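Local coordinates for protein pectate lyase (Cellvibrio cellulosa, PDB 1GXM) that cleaves pectate (polygalacturonate) by anti-beta-elimination, this chain being the catalytic module of a larger family 10 polysaccharide lyase, at residues R12-D17 with F225-P230; G48-N53 with R100-F105; E79-A84 with A152-D157; T113-Q118 with H196-Y201; G124-H129 with K205-E210. All coordinates share one frame; numbering follows the deposited sequence. Where two conformers were deposited one is given.

Interaction 1. Residues R12-D17 with F225-P230; sequences RMLTLD and FLMTQP
Leu14 and Met227 cross at a slant: CD1 of Leu14 rests on the side chain of Met227, 3.9 Å from its CB, and slightly nearer, at 3.6 Å, to Met227 O. Met13 approaches differently. Its chain is bent at both chi2 (-61°) and chi3 (-77°), which curls it back over the proline, with SD 3.6 Å from Pro230 CA and CE turned to Thr228 O. Leu16 brings up the other end, its CD2 against Thr228 CG2 at 3.8 Å. No direct hydrogen bond joins the two segments; waters do that work. One accepts from Leu14 N at 2.8 Å and sits near both Met227 O and Gln229 O, while another donates to Thr15 O and, at 2.8 Å, to Met227 O. Within 225-230, Thr228 OG1 donates to Phe225 O (2.7 Å), in the carbonyl plane, and accepts from Gln229 NE2, whose second partner is Asp145. Helix 318-329 lines the same patch through Val329, which touches Leu14 and Met227. The result is an irregular N-terminal segment laid, partly through water, across the type I turn Leu226-Gln229 that follows helix 219-226.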
# COMPACT_ATOMS: atom_id res chain seq x y z
N ARG A 12 -11.93 5.16 -20.42
CA ARG A 12 -10.59 5.02 -19.88
C ARG A 12 -10.62 4.34 -18.48
O ARG A 12 -9.70 4.50 -17.72
CB ARG A 12 -9.91 6.39 -19.81
CG ARG A 12 -9.82 7.16 -21.13
CD ARG A 12 -9.03 6.50 -22.24
NE ARG A 12 -7.62 6.23 -21.96
CZ ARG A 12 -6.92 5.18 -22.41
NH1 ARG A 12 -7.45 4.28 -23.23
NH2 ARG A 12 -5.65 5.03 -22.04
N MET A 13 -11.68 3.57 -18.16
CA MET A 13 -11.80 2.93 -16.84
C MET A 13 -11.67 1.42 -16.92
O MET A 13 -12.40 0.76 -17.64
CB MET A 13 -13.14 3.26 -16.17
CG MET A 13 -13.32 4.73 -15.85
SD MET A 13 -12.11 5.37 -14.73
CE MET A 13 -12.68 4.76 -13.21
N LEU A 14 -10.74 0.88 -16.14
CA LEU A 14 -10.53 -0.56 -16.09
C LEU A 14 -11.48 -1.19 -15.10
O LEU A 14 -11.92 -0.54 -14.14
CB LEU A 14 -9.10 -0.86 -15.64
CG LEU A 14 -8.03 -0.30 -16.56
CD1 LEU A 14 -6.66 -0.47 -15.92
CD2 LEU A 14 -8.09 -0.98 -17.92
N THR A 15 -11.78 -2.46 -15.31
CA THR A 15 -12.57 -3.20 -14.34
C THR A 15 -11.89 -3.23 -12.98
O THR A 15 -10.67 -3.25 -12.88
CB THR A 15 -12.84 -4.64 -14.84
OG1 THR A 15 -13.74 -5.29 -13.94
CG2 THR A 15 -11.57 -5.49 -14.82
N LEU A 16 -12.70 -3.23 -11.94
CA LEU A 16 -12.21 -3.41 -10.59
C LEU A 16 -12.23 -4.89 -10.20
O LEU A 16 -11.71 -5.27 -9.15
CB LEU A 16 -13.05 -2.60 -9.60
CG LEU A 16 -12.93 -1.08 -9.74
CD1 LEU A 16 -13.99 -0.40 -8.87
CD2 LEU A 16 -11.53 -0.57 -9.40
N ASP A 17 -12.82 -5.72 -11.06
CA ASP A 17 -12.84 -7.16 -10.83
C ASP A 17 -11.45 -7.76 -10.98
O ASP A 17 -10.89 -7.77 -12.07
CB ASP A 17 -13.79 -7.85 -11.81
CG ASP A 17 -13.97 -9.33 -11.51
OD1 ASP A 17 -14.13 -9.67 -10.32
OD2 ASP A 17 -13.98 -10.23 -12.39
N PHE A 225 -3.61 0.46 -7.42
CA PHE A 225 -4.26 1.75 -7.23
C PHE A 225 -4.34 2.54 -8.53
O PHE A 225 -5.38 3.08 -8.87
CB PHE A 225 -3.57 2.61 -6.18
CG PHE A 225 -4.02 4.02 -6.25
CD1 PHE A 225 -5.30 4.35 -5.88
CD2 PHE A 225 -3.21 4.97 -6.83
CE1 PHE A 225 -5.76 5.65 -6.06
CE2 PHE A 225 -3.66 6.25 -7.01
CZ PHE A 225 -4.93 6.59 -6.60
N LEU A 226 -3.24 2.63 -9.26
CA LEU A 226 -3.26 3.37 -10.52
C LEU A 226 -4.27 2.82 -11.48
O LEU A 226 -4.88 3.58 -12.22
CB LEU A 226 -1.89 3.41 -11.17
CG LEU A 226 -0.86 4.29 -10.49
CD1 LEU A 226 0.46 4.09 -11.24
CD2 LEU A 226 -1.25 5.76 -10.46
N MET A 227 -4.47 1.51 -11.45
CA MET A 227 -5.41 0.85 -12.32
C MET A 227 -6.87 1.13 -11.93
O MET A 227 -7.76 0.79 -12.71
CB MET A 227 -5.11 -0.64 -12.37
CG MET A 227 -3.85 -0.91 -13.14
SD MET A 227 -3.26 -2.58 -13.05
CE MET A 227 -4.08 -3.35 -14.43
N THR A 228 -7.12 1.73 -10.77
CA THR A 228 -8.47 2.16 -10.42
C THR A 228 -8.78 3.54 -11.01
O THR A 228 -9.93 3.97 -10.99
CB THR A 228 -8.71 2.25 -8.89
OG1 THR A 228 -7.97 3.35 -8.34
CG2 THR A 228 -8.29 0.96 -8.12
N GLN A 229 -7.75 4.25 -11.46
CA GLN A 229 -7.90 5.64 -11.90
C GLN A 229 -8.27 5.73 -13.37
O GLN A 229 -8.05 4.79 -14.13
CB GLN A 229 -6.60 6.40 -11.65
CG GLN A 229 -6.28 6.49 -10.18
CD GLN A 229 -7.43 7.16 -9.43
OE1 GLN A 229 -7.65 8.35 -9.60
NE2 GLN A 229 -8.18 6.39 -8.66
N PRO A 230 -8.87 6.86 -13.76
CA PRO A 230 -9.04 7.12 -15.18
C PRO A 230 -7.70 6.97 -15.87
O PRO A 230 -6.72 7.57 -15.44
CB PRO A 230 -9.52 8.58 -15.21
CG PRO A 230 -10.17 8.81 -13.91
CD PRO A 230 -9.40 7.97 -12.94
O HOH W 1 -9.44 2.38 -14.18
O HOH W 2 -11.54 1.48 -12.54
O HOH W 3 -8.69 -1.73 -11.95

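Interaction 2. Residues G48-N53 with R100-F105; sequences GGWPKN and RKAANF
The Phe105 ring carries Gly49 on one face: Gly49 CA stands 3.7 Å from the ring centroid and 10° off the normal, a CH-pi contact almost exactly over the centre. Gly49 N lies over the same face, 3.6 Å from Phe105 CG, and is also hydrogen-bonded to Asn47 OD1. Phe105 holds its CG anti to the backbone N (chi1 170°), which points CG away from the helix toward Gly49. The second flat group, the Trp50 indole, offers an edge instead, with CZ3 3.8 Å from Ala102 CB and that methyl near the ring plane; its NE1 is bonded to Val40 O. Beside the rings the backbones come together, CA atoms of Gly48 and Ala102 lying 4.3 Å apart. Two CA-H...O contacts run in opposite senses here: Gly48 CA to Lys101 O at 3.5 Å, and Ala102 CA to Gly48 O at 3.2 Å. Lys101 O meanwhile keeps its helical bond from Phe105 N. Gly48, at phi 99°, has no side chain to hold the loop off. This is close glycine-mediated packing of a loop on helix 93-109, in the helical part of the pectate lyase module.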
# COMPACT_ATOMS: atom_id res chain seq x y z
N GLY A 48 -8.68 11.38 14.22
CA GLY A 48 -9.43 10.55 13.29
C GLY A 48 -8.73 9.30 12.82
O GLY A 48 -9.34 8.45 12.20
N GLY A 49 -7.43 9.22 13.07
CA GLY A 49 -6.67 8.03 12.73
C GLY A 49 -6.74 7.00 13.84
O GLY A 49 -7.19 7.28 14.95
N TRP A 50 -6.23 5.82 13.56
CA TRP A 50 -6.06 4.79 14.55
C TRP A 50 -4.60 4.47 14.77
O TRP A 50 -3.78 4.62 13.86
CB TRP A 50 -6.71 3.48 14.14
CG TRP A 50 -8.18 3.39 14.44
CD1 TRP A 50 -8.74 2.72 15.46
CD2 TRP A 50 -9.27 3.95 13.69
NE1 TRP A 50 -10.11 2.84 15.42
CE2 TRP A 50 -10.46 3.59 14.33
CE3 TRP A 50 -9.35 4.75 12.54
CZ2 TRP A 50 -11.70 3.97 13.87
CZ3 TRP A 50 -10.59 5.09 12.07
CH2 TRP A 50 -11.75 4.72 12.74
N PRO A 51 -4.28 3.99 15.96
CA PRO A 51 -2.95 3.44 16.21
C PRO A 51 -2.91 2.06 15.58
O PRO A 51 -3.96 1.48 15.25
CB PRO A 51 -2.88 3.35 17.74
CG PRO A 51 -4.11 3.91 18.25
CD PRO A 51 -5.14 3.87 17.15
N LYS A 52 -1.73 1.51 15.40
CA LYS A 52 -1.62 0.16 14.85
C LYS A 52 -1.60 -0.91 15.92
O LYS A 52 -1.42 -0.62 17.10
CB LYS A 52 -0.40 0.02 13.95
CG LYS A 52 0.91 0.20 14.66
CD LYS A 52 2.05 -0.15 13.76
CE LYS A 52 3.38 0.01 14.43
NZ LYS A 52 4.46 -0.36 13.46
N ASN A 53 -1.81 -2.14 15.47
CA ASN A 53 -1.52 -3.36 16.24
C ASN A 53 -2.44 -3.61 17.43
O ASN A 53 -2.09 -4.36 18.33
CB ASN A 53 -0.06 -3.37 16.73
CG ASN A 53 0.95 -3.35 15.60
OD1 ASN A 53 0.63 -3.65 14.45
ND2 ASN A 53 2.18 -3.01 15.94
N ARG A 100 -16.05 9.93 8.85
CA ARG A 100 -15.73 11.29 8.44
C ARG A 100 -14.43 11.79 9.06
O ARG A 100 -13.65 12.48 8.41
CB ARG A 100 -16.90 12.21 8.75
CG ARG A 100 -18.12 11.89 7.88
CD ARG A 100 -19.37 12.67 8.26
NE ARG A 100 -19.09 14.09 8.21
CZ ARG A 100 -19.03 14.81 7.10
NH1 ARG A 100 -19.30 14.26 5.93
NH2 ARG A 100 -18.71 16.10 7.14
N LYS A 101 -14.21 11.49 10.34
CA LYS A 101 -12.98 11.91 11.00
C LYS A 101 -11.77 11.20 10.41
O LYS A 101 -10.73 11.81 10.26
CB LYS A 101 -13.03 11.69 12.51
CG LYS A 101 -13.97 12.67 13.23
CD LYS A 101 -13.81 12.62 14.74
CE LYS A 101 -12.59 13.39 15.22
NZ LYS A 101 -12.49 13.44 16.70
N ALA A 102 -11.96 9.95 10.04
CA ALA A 102 -10.88 9.14 9.45
C ALA A 102 -10.50 9.64 8.07
O ALA A 102 -9.33 9.71 7.76
CB ALA A 102 -11.27 7.69 9.37
N ALA A 103 -11.49 9.98 7.25
CA ALA A 103 -11.20 10.52 5.93
C ALA A 103 -10.50 11.86 6.05
O ALA A 103 -9.56 12.15 5.32
CB ALA A 103 -12.46 10.66 5.14
N ASN A 104 -10.98 12.68 6.98
CA ASN A 104 -10.36 13.96 7.24
C ASN A 104 -8.92 13.77 7.66
O ASN A 104 -8.04 14.51 7.24
CB ASN A 104 -11.15 14.69 8.33
CG ASN A 104 -10.66 16.09 8.58
OD1 ASN A 104 -10.45 16.86 7.66
ND2 ASN A 104 -10.50 16.43 9.85
N PHE A 105 -8.68 12.79 8.52
CA PHE A 105 -7.33 12.46 8.96
C PHE A 105 -6.43 12.15 7.76
O PHE A 105 -5.33 12.68 7.63
CB PHE A 105 -7.36 11.26 9.88
CG PHE A 105 -6.01 10.70 10.17
CD1 PHE A 105 -5.20 11.30 11.13
CD2 PHE A 105 -5.51 9.63 9.46
CE1 PHE A 105 -3.92 10.81 11.36
CE2 PHE A 105 -4.23 9.14 9.71
CZ PHE A 105 -3.46 9.74 10.66

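Interaction 3. Residues E79-A84 with A152-D157; sequences EMVFLA and APFDTD
Ala84 CB is the point on which the apolar contacts converge. It reaches Phe154 CE1 at 3.5 Å, approaching the ring obliquely, and Pro153 CG at 3.7 Å, so the small methyl settles where the two rings adjoin. Val81, one helical turn earlier, flanks it: its CG2 comes to the ring edge of Phe154 near the plane, 4.2 Å from CZ, and its other methyl, CG1, is 4.3 Å from Pro153 CG.

The proline and phenylalanine also pack on each other. Pro153, which follows a cis peptide bond, lays its CG 4.1 Å above the plane of the Phe154 ring, over the centre. Phe154 has its CG anti to its own carbonyl carbon (chi1 -54°), and the ring swings from there to the helix.

Polar contact between the segments is made through one water. It donates to Ala84 O at 2.9 Å and to Pro153 O at 2.7 Å, and accepts from Thr156 OG1; that hydroxyl oxygen in turn accepts from Val158 N. One bond to the helix and two to the loop let the water bridge segments that share no direct hydrogen bond.

Helix 136-148 adjoins this buried patch, Val143 touching Met80, Val81 and Phe154, while helix 93-109 packs against Met80 from Ala102, Ala103 and Leu106. Segment 152-157, part of the connection from helix 136-148 to helix 161-181, leans on helix 77-90.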
# COMPACT_ATOMS: atom_id res chain seq x y z
N GLU A 79 -9.97 0.12 9.50
CA GLU A 79 -11.01 0.52 10.45
C GLU A 79 -12.06 1.40 9.79
O GLU A 79 -13.27 1.23 10.03
CB GLU A 79 -10.42 1.26 11.65
CG GLU A 79 -9.64 0.39 12.61
CD GLU A 79 -8.18 0.23 12.27
OE1 GLU A 79 -7.79 0.49 11.12
OE2 GLU A 79 -7.42 -0.19 13.16
N MET A 80 -11.64 2.32 8.95
CA MET A 80 -12.61 3.27 8.38
C MET A 80 -13.51 2.59 7.36
O MET A 80 -14.69 2.93 7.26
CB MET A 80 -11.95 4.53 7.85
CG MET A 80 -11.53 4.45 6.44
SD MET A 80 -10.26 5.59 6.16
CE MET A 80 -11.16 6.99 5.54
N VAL A 81 -12.98 1.62 6.61
CA VAL A 81 -13.78 0.93 5.62
C VAL A 81 -14.79 0.07 6.37
O VAL A 81 -15.98 0.04 6.05
CB VAL A 81 -12.90 0.08 4.69
CG1 VAL A 81 -13.74 -0.85 3.83
CG2 VAL A 81 -12.05 0.99 3.80
N PHE A 82 -14.31 -0.64 7.38
CA PHE A 82 -15.15 -1.45 8.24
C PHE A 82 -16.27 -0.65 8.86
O PHE A 82 -17.45 -1.03 8.77
CB PHE A 82 -14.26 -2.09 9.29
CG PHE A 82 -15.01 -2.75 10.40
CD1 PHE A 82 -15.77 -3.88 10.16
CD2 PHE A 82 -14.95 -2.23 11.67
CE1 PHE A 82 -16.46 -4.49 11.20
CE2 PHE A 82 -15.62 -2.82 12.70
CZ PHE A 82 -16.37 -3.95 12.48
N LEU A 83 -15.96 0.49 9.44
CA LEU A 83 -17.01 1.26 10.12
C LEU A 83 -17.95 1.90 9.11
O LEU A 83 -19.11 2.14 9.41
CB LEU A 83 -16.42 2.30 11.06
CG LEU A 83 -15.71 1.75 12.29
CD1 LEU A 83 -15.26 2.87 13.16
CD2 LEU A 83 -16.59 0.79 13.05
N ALA A 84 -17.48 2.17 7.90
CA ALA A 84 -18.37 2.69 6.87
C ALA A 84 -19.40 1.64 6.52
O ALA A 84 -20.57 1.96 6.28
CB ALA A 84 -17.58 3.12 5.63
N ALA A 152 -19.44 1.62 -2.74
CA ALA A 152 -19.67 0.91 -1.50
C ALA A 152 -18.35 0.68 -0.78
O ALA A 152 -17.38 0.24 -1.40
CB ALA A 152 -20.35 -0.43 -1.79
N PRO A 153 -18.30 0.87 0.53
CA PRO A 153 -19.43 1.20 1.42
C PRO A 153 -19.75 2.68 1.58
O PRO A 153 -20.51 3.01 2.51
CB PRO A 153 -18.93 0.65 2.75
CG PRO A 153 -17.46 0.88 2.68
CD PRO A 153 -17.04 0.67 1.27
N PHE A 154 -19.22 3.54 0.72
CA PHE A 154 -19.35 4.99 0.86
C PHE A 154 -20.47 5.54 -0.01
O PHE A 154 -20.52 6.74 -0.29
CB PHE A 154 -18.03 5.66 0.50
CG PHE A 154 -16.86 5.12 1.27
CD1 PHE A 154 -16.72 5.40 2.62
CD2 PHE A 154 -15.92 4.32 0.66
CE1 PHE A 154 -15.64 4.89 3.35
CE2 PHE A 154 -14.84 3.81 1.39
CZ PHE A 154 -14.71 4.08 2.73
N ASP A 155 -21.38 4.66 -0.39
CA ASP A 155 -22.57 5.07 -1.17
C ASP A 155 -23.77 5.29 -0.24
O ASP A 155 -24.89 4.85 -0.50
CB ASP A 155 -22.90 4.07 -2.29
CG ASP A 155 -23.20 2.68 -1.77
OD1 ASP A 155 -22.87 2.35 -0.61
OD2 ASP A 155 -23.76 1.82 -2.48
N THR A 156 -23.49 5.99 0.85
CA THR A 156 -24.47 6.37 1.85
C THR A 156 -24.37 7.87 2.01
O THR A 156 -23.66 8.55 1.28
CB THR A 156 -24.20 5.68 3.19
OG1 THR A 156 -22.94 6.12 3.72
CG2 THR A 156 -24.03 4.18 3.03
N ASP A 157 -25.03 8.41 3.01
CA ASP A 157 -24.94 9.84 3.27
C ASP A 157 -23.73 10.21 4.14
O ASP A 157 -23.65 11.33 4.65
CB ASP A 157 -26.25 10.35 3.89
CG ASP A 157 -26.53 9.77 5.26
OD1 ASP A 157 -25.62 9.19 5.89
OD2 ASP A 157 -27.64 9.89 5.81
O HOH W 4 -21.04 4.37 4.75

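Interaction 4. Residues T113-Q118 with H196-Y201; sequences TGALPQ and HGALDY
Thr113 and Ala198 join two loops of the helical lyase module, one leading from helix 93-109 toward strand 119-120 and the other a tight alpha turn closed by Tyr201 N bonding to Gly197 O. The direct link is the hydroxyl of Thr113, which donates to Ala198 O at 2.7 Å, approaching with a C=O...donor angle of 160° and tilted 15° from the carbonyl plane. Thr113 OG1 sits between the backbone N and the carbonyl carbon (chi1 59°), and it also accepts weakly from Ala115 N. The Thr113 methyl, CG2, meets Leu199 CD2 at 4.0 Å. Ala115 backs this up, its CB 3.9 Å from Ala198 CB. Thr113 and Tyr201 meet tip to tip: the phenol OH comes to 3.7 Å from Thr113 CB, and a water in the plane of the ring closes the pair, accepting from Tyr201 OH at 2.6 Å and donating to Thr113 O. Tyr177 of helix 161-181 packs against Thr113, Ala115 and the Tyr201 ring. Bound glycerol, probably from the crystallisation liquor, meets Ala198 N. The turn is tied at its base, where His196 ND1 donates to Tyr201 O at 2.8 Å from above the carbonyl plane.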
# COMPACT_ATOMS: atom_id res chain seq x y z
N THR A 113 2.49 17.74 -1.98
CA THR A 113 2.86 16.94 -3.14
C THR A 113 1.94 15.75 -3.40
O THR A 113 2.06 15.09 -4.40
CB THR A 113 4.24 16.37 -2.94
OG1 THR A 113 4.22 15.56 -1.76
CG2 THR A 113 5.29 17.44 -2.73
N GLY A 114 1.09 15.44 -2.44
CA GLY A 114 0.24 14.27 -2.51
C GLY A 114 0.72 13.09 -1.68
O GLY A 114 -0.03 12.16 -1.49
N ALA A 115 1.95 13.13 -1.21
CA ALA A 115 2.49 12.05 -0.40
C ALA A 115 1.65 11.84 0.85
O ALA A 115 1.19 12.81 1.46
CB ALA A 115 3.88 12.38 0.01
N LEU A 116 1.50 10.59 1.25
CA LEU A 116 0.92 10.24 2.55
C LEU A 116 2.00 9.64 3.43
O LEU A 116 2.66 8.68 3.04
CB LEU A 116 -0.21 9.23 2.40
CG LEU A 116 -1.39 9.71 1.55
CD1 LEU A 116 -2.44 8.65 1.48
CD2 LEU A 116 -2.00 10.92 2.14
N PRO A 117 2.16 10.18 4.63
CA PRO A 117 3.13 9.66 5.59
C PRO A 117 2.60 8.45 6.30
O PRO A 117 1.42 8.15 6.31
CB PRO A 117 3.28 10.81 6.57
CG PRO A 117 1.93 11.42 6.59
CD PRO A 117 1.43 11.34 5.18
N GLN A 118 3.50 7.71 6.92
CA GLN A 118 3.14 6.54 7.68
C GLN A 118 2.39 6.88 8.97
O GLN A 118 1.47 6.18 9.34
CB GLN A 118 4.38 5.73 8.00
CG GLN A 118 4.09 4.36 8.54
CD GLN A 118 5.35 3.61 8.94
OE1 GLN A 118 5.60 2.48 8.46
NE2 GLN A 118 6.11 4.19 9.81
N HIS A 196 9.46 6.96 -0.27
CA HIS A 196 10.07 8.03 -1.04
C HIS A 196 9.97 9.32 -0.27
O HIS A 196 9.10 9.48 0.58
CB HIS A 196 9.35 8.25 -2.37
CG HIS A 196 9.60 7.21 -3.41
ND1 HIS A 196 10.32 7.49 -4.55
CD2 HIS A 196 9.24 5.91 -3.50
CE1 HIS A 196 10.38 6.40 -5.30
NE2 HIS A 196 9.73 5.43 -4.68
N GLY A 197 10.82 10.28 -0.62
CA GLY A 197 10.78 11.57 0.05
C GLY A 197 9.48 12.27 -0.28
O GLY A 197 9.07 12.37 -1.42
N ALA A 198 8.81 12.75 0.76
CA ALA A 198 7.54 13.40 0.59
C ALA A 198 7.65 14.63 -0.27
O ALA A 198 6.72 14.96 -0.99
CB ALA A 198 6.97 13.76 1.94
N LEU A 199 8.78 15.32 -0.18
CA LEU A 199 8.99 16.55 -0.95
C LEU A 199 9.90 16.39 -2.14
O LEU A 199 9.77 17.13 -3.11
CB LEU A 199 9.54 17.65 -0.06
CG LEU A 199 8.64 17.99 1.14
CD1 LEU A 199 9.20 19.23 1.84
CD2 LEU A 199 7.22 18.22 0.74
N ASP A 200 10.85 15.47 -2.05
CA ASP A 200 11.87 15.34 -3.09
C ASP A 200 11.64 14.17 -4.04
O ASP A 200 12.33 14.06 -5.04
CB ASP A 200 13.29 15.33 -2.50
CG ASP A 200 13.64 14.07 -1.71
OD1 ASP A 200 12.98 13.01 -1.84
OD2 ASP A 200 14.62 14.09 -0.94
N TYR A 201 10.64 13.34 -3.73
CA TYR A 201 10.23 12.18 -4.55
C TYR A 201 11.28 11.06 -4.64
O TYR A 201 11.06 10.07 -5.34
CB TYR A 201 9.86 12.61 -5.98
CG TYR A 201 8.78 13.64 -6.05
CD1 TYR A 201 7.45 13.27 -6.04
CD2 TYR A 201 9.09 14.98 -6.14
CE1 TYR A 201 6.45 14.21 -6.11
CE2 TYR A 201 8.09 15.94 -6.20
CZ TYR A 201 6.78 15.54 -6.19
OH TYR A 201 5.79 16.48 -6.26
O HOH W 5 3.39 15.44 -6.66

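Interaction 5. Residues G124-H129 with K205-E210; sequences GGYSDH and KARAYE
Tyr126 heads a short 3-10 turn, 126-128, and lays its ring over Ala206 at the foot of the type I turn Arg207-Glu210. Starting from the backbone, CB of Tyr126 faces Lys205 O at 3.7 Å. Its chi1 of 73° sets CG between the backbone N and the carbonyl carbon, 3.6 Å from Ala206 CA. CD1 is the ring atom nearest Ala206 CB, whose methyl makes a CH-pi contact over one face, offset toward the rim, while CD2 lies against the carbonyl group of Ala206. CE2 and CZ pass beside Arg207 CG, and the tip, OH, ends 3.4 Å from that CG. The Tyr126 ring and the Arg207 guanidinium are turned 38° apart. A water joins His129 NE2 to Lys205 O, its oxygen 2.8 Å from Lys205 O; His129 ND1 bonds glycerol, probably from the crystallisation liquor. Glu210 fixes the orientation of the Arg207 guanidinium, which grips it side-on: Arg207 NE donates to Glu210 OE1 at 2.9 Å and Arg207 NH2 forms a salt bridge to Glu210 OE2 at 2.8 Å. Tyr312 OH is a further partner of OE2. Glu210 OE1 takes one more bond on its anti lone pair, from Arg207 N at 3.1 Å.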
# COMPACT_ATOMS: atom_id res chain seq x y z
N GLY A 124 8.64 12.24 12.74
CA GLY A 124 10.04 12.35 12.40
C GLY A 124 10.59 11.01 11.94
O GLY A 124 10.01 9.95 12.18
N GLY A 125 11.73 11.08 11.30
CA GLY A 125 12.37 9.91 10.73
C GLY A 125 11.61 9.38 9.54
O GLY A 125 10.82 10.09 8.91
N TYR A 126 11.82 8.10 9.25
CA TYR A 126 11.35 7.56 8.00
C TYR A 126 9.84 7.49 7.92
O TYR A 126 9.29 7.45 6.86
CB TYR A 126 11.95 6.19 7.71
CG TYR A 126 11.40 5.07 8.58
CD1 TYR A 126 10.21 4.45 8.25
CD2 TYR A 126 12.07 4.60 9.69
CE1 TYR A 126 9.70 3.42 9.00
CE2 TYR A 126 11.57 3.57 10.48
CZ TYR A 126 10.37 2.99 10.10
OH TYR A 126 9.82 1.96 10.84
N SER A 127 9.17 7.50 9.06
CA SER A 127 7.73 7.54 9.10
C SER A 127 7.12 8.74 8.38
O SER A 127 5.98 8.70 8.01
CB SER A 127 7.24 7.46 10.55
OG SER A 127 7.37 6.13 10.98
N ASP A 128 7.89 9.81 8.23
CA ASP A 128 7.40 11.01 7.55
C ASP A 128 7.37 10.85 6.04
O ASP A 128 6.74 11.64 5.34
CB ASP A 128 8.32 12.21 7.85
CG ASP A 128 8.24 12.69 9.26
OD1 ASP A 128 7.50 12.12 10.10
OD2 ASP A 128 8.96 13.65 9.59
N HIS A 129 8.12 9.88 5.51
CA HIS A 129 8.21 9.71 4.08
C HIS A 129 6.88 9.30 3.48
O HIS A 129 6.02 8.77 4.18
CB HIS A 129 9.26 8.67 3.70
CG HIS A 129 10.65 9.05 4.06
ND1 HIS A 129 11.13 10.34 3.92
CD2 HIS A 129 11.67 8.31 4.55
CE1 HIS A 129 12.40 10.36 4.31
NE2 HIS A 129 12.75 9.14 4.68
N LYS A 205 15.44 5.20 2.56
CA LYS A 205 15.51 4.07 3.47
C LYS A 205 14.37 4.16 4.48
O LYS A 205 13.75 5.20 4.66
CB LYS A 205 16.81 4.08 4.28
CG LYS A 205 18.11 4.24 3.50
CD LYS A 205 19.33 4.23 4.43
CE LYS A 205 20.63 4.69 3.76
NZ LYS A 205 21.18 3.70 2.82
N ALA A 206 14.12 3.04 5.15
CA ALA A 206 13.20 3.01 6.28
C ALA A 206 13.97 2.45 7.46
O ALA A 206 14.90 3.10 7.95
CB ALA A 206 11.92 2.28 5.97
N ARG A 207 13.63 1.24 7.89
CA ARG A 207 14.39 0.58 8.94
C ARG A 207 15.76 0.21 8.41
O ARG A 207 16.06 0.38 7.23
CB ARG A 207 13.61 -0.61 9.49
CG ARG A 207 12.36 -0.14 10.18
CD ARG A 207 11.43 -1.21 10.62
NE ARG A 207 10.81 -1.85 9.48
CZ ARG A 207 9.83 -2.74 9.56
NH1 ARG A 207 9.36 -3.10 10.74
NH2 ARG A 207 9.33 -3.28 8.46
N ALA A 208 16.62 -0.28 9.29
CA ALA A 208 18.02 -0.46 8.92
C ALA A 208 18.20 -1.34 7.69
O ALA A 208 19.09 -1.11 6.89
CB ALA A 208 18.80 -1.04 10.07
N TYR A 209 17.34 -2.34 7.58
CA TYR A 209 17.47 -3.37 6.55
C TYR A 209 16.56 -3.08 5.36
O TYR A 209 16.38 -3.93 4.51
CB TYR A 209 17.16 -4.76 7.16
CG TYR A 209 15.97 -4.72 8.07
CD1 TYR A 209 14.67 -4.85 7.58
CD2 TYR A 209 16.13 -4.51 9.45
CE1 TYR A 209 13.57 -4.75 8.44
CE2 TYR A 209 15.05 -4.41 10.28
CZ TYR A 209 13.77 -4.52 9.78
OH TYR A 209 12.69 -4.44 10.63
N GLU A 210 16.00 -1.87 5.31
CA GLU A 210 15.10 -1.43 4.25
C GLU A 210 15.73 -0.28 3.50
O GLU A 210 15.61 0.86 3.88
CB GLU A 210 13.76 -1.04 4.85
CG GLU A 210 13.06 -2.27 5.42
CD GLU A 210 11.82 -1.99 6.20
OE1 GLU A 210 11.70 -0.92 6.83
OE2 GLU A 210 10.94 -2.86 6.21
O HOH W 6 14.71 7.48 5.98

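In the fold
Interaction 1 joins the N-terminal segment to the turn after helix 219-226; the other four lie within that span. Interactions 2 and 3 have centres 13 Å apart and touch: helices 77-90 and 93-109, consecutive in the chain, bring Met80 against Ala102 and Ala103, and Glu79 of helix 77-90 meets Trp50 of loop 48-53. Interactions 4 and 5, centres 12 Å apart, also touch, Gln118 N probably bonding to Ser127 O; both tie loops around strands 119-120 and 130-131 to the long loop after strand 195-196. Interactions 3 and 5, centres about 31 Å apart, lie on opposite sides of the chain's centre. Interactions 2 and 3 thus hold loops on helices; 4 and 5 join loop to loop.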